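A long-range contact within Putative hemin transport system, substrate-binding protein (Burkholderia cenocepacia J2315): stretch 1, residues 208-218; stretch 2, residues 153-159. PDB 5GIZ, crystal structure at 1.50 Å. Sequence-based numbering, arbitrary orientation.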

# COMPACT_ATOMS: atom_id res chain seq x y z
N LEU A 208 14.68 4.31 2.09
CA LEU A 208 13.31 4.23 2.54
C LEU A 208 13.02 2.76 2.77
O LEU A 208 13.37 1.90 1.98
CB LEU A 208 12.38 4.75 1.45
CG LEU A 208 10.88 4.76 1.73
CD1 LEU A 208 10.56 5.70 2.90
CD2 LEU A 208 10.12 5.19 0.46
N ILE A 209 12.36 2.49 3.87
CA ILE A 209 12.04 1.11 4.28
C ILE A 209 10.75 1.14 5.07
O ILE A 209 10.42 2.12 5.76
CB ILE A 209 13.22 0.51 5.07
CG1 ILE A 209 13.05 -0.99 5.29
CG2 ILE A 209 13.43 1.21 6.37
CD1 ILE A 209 14.31 -1.62 5.85
N SER A 210 9.99 0.05 5.03
CA SER A 210 8.84 -0.01 5.90
C SER A 210 9.27 -0.26 7.36
O SER A 210 10.35 -0.80 7.61
CB SER A 210 7.82 -1.06 5.47
OG SER A 210 8.37 -2.36 5.64
N ASP A 211 8.37 0.10 8.27
CA ASP A 211 8.58 -0.22 9.68
C ASP A 211 8.86 -1.70 9.85
O ASP A 211 9.80 -2.07 10.60
CB ASP A 211 7.36 0.11 10.55
CG ASP A 211 7.02 1.58 10.56
OD1 ASP A 211 7.81 2.36 9.99
OD2 ASP A 211 5.96 1.93 11.15
N GLU A 212 8.10 -2.53 9.14
CA GLU A 212 8.25 -3.97 9.23
C GLU A 212 9.61 -4.44 8.73
O GLU A 212 10.28 -5.28 9.36
CB GLU A 212 7.13 -4.66 8.43
CG GLU A 212 5.73 -4.38 8.98
CD GLU A 212 5.02 -3.13 8.48
OE1 GLU A 212 5.63 -2.17 7.99
OE2 GLU A 212 3.79 -3.09 8.65
N GLY A 213 10.06 -3.89 7.60
CA GLY A 213 11.36 -4.24 7.06
C GLY A 213 12.48 -3.79 7.95
O GLY A 213 13.51 -4.46 8.05
N LEU A 214 12.34 -2.61 8.57
CA LEU A 214 13.35 -2.10 9.49
C LEU A 214 13.48 -3.02 10.71
O LEU A 214 14.60 -3.32 11.11
CB LEU A 214 13.00 -0.63 9.90
CG LEU A 214 14.04 0.03 10.79
CD1 LEU A 214 15.39 0.09 10.12
CD2 LEU A 214 13.51 1.42 11.20
N ALA A 215 12.32 -3.44 11.24
CA ALA A 215 12.32 -4.37 12.37
C ALA A 215 12.96 -5.67 11.96
O ALA A 215 13.75 -6.21 12.71
CB ALA A 215 10.93 -4.66 12.89
N ALA A 216 12.61 -6.17 10.78
CA ALA A 216 13.14 -7.49 10.36
C ALA A 216 14.66 -7.50 10.25
O ALA A 216 15.30 -8.51 10.56
CB ALA A 216 12.54 -7.92 9.02
N VAL A 217 15.28 -6.43 9.77
CA VAL A 217 16.73 -6.37 9.58
C VAL A 217 17.45 -6.07 10.89
O VAL A 217 18.66 -6.23 11.00
CB VAL A 217 17.12 -5.38 8.45
CG1 VAL A 217 16.95 -3.92 8.88
CG2 VAL A 217 18.54 -5.59 7.91
N GLY A 218 16.71 -5.63 11.90
CA GLY A 218 17.33 -5.37 13.20
C GLY A 218 17.50 -3.93 13.63
O GLY A 218 18.19 -3.65 14.61
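Stretch 2, residues 153-159: LFVLNHT

Parallel strands often pair for only a few residues before one turns into a helix, and the contact between residues 153-159 and 208-218 shows how side chains and water take over where the ladder ends. Stretch 2 is a strand running in the same direction as strand 208-210, with a crossing angle of -25° and a closest axial approach of 4.8 Å. Leu208 lies beside Phe154 (CA to CA 4.8 Å) and bonds to the residues before and after Phe154: Leu208 N donates to Leu153 O at 2.8 Å, and Val155 N donates to Leu208 O at 3.0 Å.

Side chains alternate across the sheet. Leu208 (t, p) and Phe154 (chi1 t, chi2 73°) share one face, where Leu208 CG meets Phe154 CD1 at 3.7 Å; the ring also reaches along the partner strand, bringing Phe154 CE1 to 4.0 Å from Ile209 CA. On the other face, Ile209 is extended (t, t), so that its CD1 lies 4.0 Å from CG1 of Val155, itself t.

Beyond this the strands part. Water 1 fills the opening, accepting from Ser210 N (2.9 Å) and donating to Val155 O (2.6 Å) and Leu156 O (2.7 Å). The p rotamer of Ser210 brings its OG back to cap the helix, accepting from Gly213 N at 3.0 Å. Gly213 suits the close approach of helix and strand: a CB there would point toward stretch 2 and clash with Leu156 O at 2.9 Å.

One helical turn on, Val217 (p) and His158 (chi1 m, chi2 74°) point toward each other's stretch. Val217 CG2 sits over the imidazole face, 3.6 Å from the His158 ring centroid and 10° off its normal, a CH-pi contact. The same ring orientation places His158 ND1 2.9 Å from water 2, which donates to Gly213 O at 2.8 Å, while His158 NE2 is bonded elsewhere in the structure.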

# COMPACT_ATOMS: atom_id res chain seq x y z
N LEU A 153 16.14 4.88 -2.48
CA LEU A 153 16.13 3.42 -2.60
C LEU A 153 15.07 2.92 -1.64
O LEU A 153 15.17 3.23 -0.47
CB LEU A 153 17.46 2.91 -2.12
CG LEU A 153 17.58 1.38 -2.06
CD1 LEU A 153 17.56 0.80 -3.44
CD2 LEU A 153 18.84 0.99 -1.28
N PHE A 154 14.12 2.14 -2.15
CA PHE A 154 13.15 1.43 -1.33
C PHE A 154 13.51 -0.02 -1.14
O PHE A 154 13.59 -0.76 -2.08
CB PHE A 154 11.70 1.52 -1.87
CG PHE A 154 10.72 0.82 -0.96
CD1 PHE A 154 10.39 1.37 0.24
CD2 PHE A 154 10.24 -0.44 -1.25
CE1 PHE A 154 9.56 0.73 1.14
CE2 PHE A 154 9.40 -1.07 -0.33
CZ PHE A 154 9.09 -0.51 0.84
N VAL A 155 13.76 -0.37 0.10
CA VAL A 155 13.97 -1.73 0.54
C VAL A 155 12.67 -2.31 1.07
O VAL A 155 12.14 -1.83 2.08
CB VAL A 155 14.99 -1.76 1.69
CG1 VAL A 155 15.12 -3.18 2.26
CG2 VAL A 155 16.34 -1.21 1.19
N LEU A 156 12.24 -3.42 0.45
CA LEU A 156 11.09 -4.16 0.96
C LEU A 156 11.49 -5.05 2.14
O LEU A 156 10.86 -5.04 3.18
CB LEU A 156 10.49 -5.02 -0.15
CG LEU A 156 9.23 -5.81 0.24
CD1 LEU A 156 8.13 -4.87 0.75
CD2 LEU A 156 8.74 -6.65 -0.92
N ASN A 157 12.54 -5.82 1.92
CA ASN A 157 13.00 -6.78 2.90
C ASN A 157 14.42 -7.22 2.57
O ASN A 157 15.05 -6.74 1.59
CB ASN A 157 12.03 -7.98 2.97
CG ASN A 157 12.00 -8.79 1.70
OD1 ASN A 157 13.03 -9.15 1.15
ND2 ASN A 157 10.79 -9.11 1.23
N HIS A 158 14.95 -8.14 3.39
CA HIS A 158 16.28 -8.68 3.22
C HIS A 158 16.17 -10.19 3.26
O HIS A 158 15.34 -10.75 4.00
CB HIS A 158 17.20 -8.30 4.38
CG HIS A 158 17.69 -6.89 4.36
ND1 HIS A 158 16.88 -5.83 4.69
CD2 HIS A 158 18.91 -6.38 4.10
CE1 HIS A 158 17.58 -4.71 4.61
NE2 HIS A 158 18.83 -5.02 4.28
N THR A 159 17.01 -10.85 2.48
CA THR A 159 17.32 -12.26 2.72
C THR A 159 18.80 -12.32 3.07
O THR A 159 19.67 -12.13 2.20
CB THR A 159 17.04 -13.12 1.48
OG1 THR A 159 15.65 -13.04 1.13
CG2 THR A 159 17.36 -14.57 1.77
O HOH W 1 10.10 -2.44 3.49
O HOH W 2 14.27 -6.07 5.87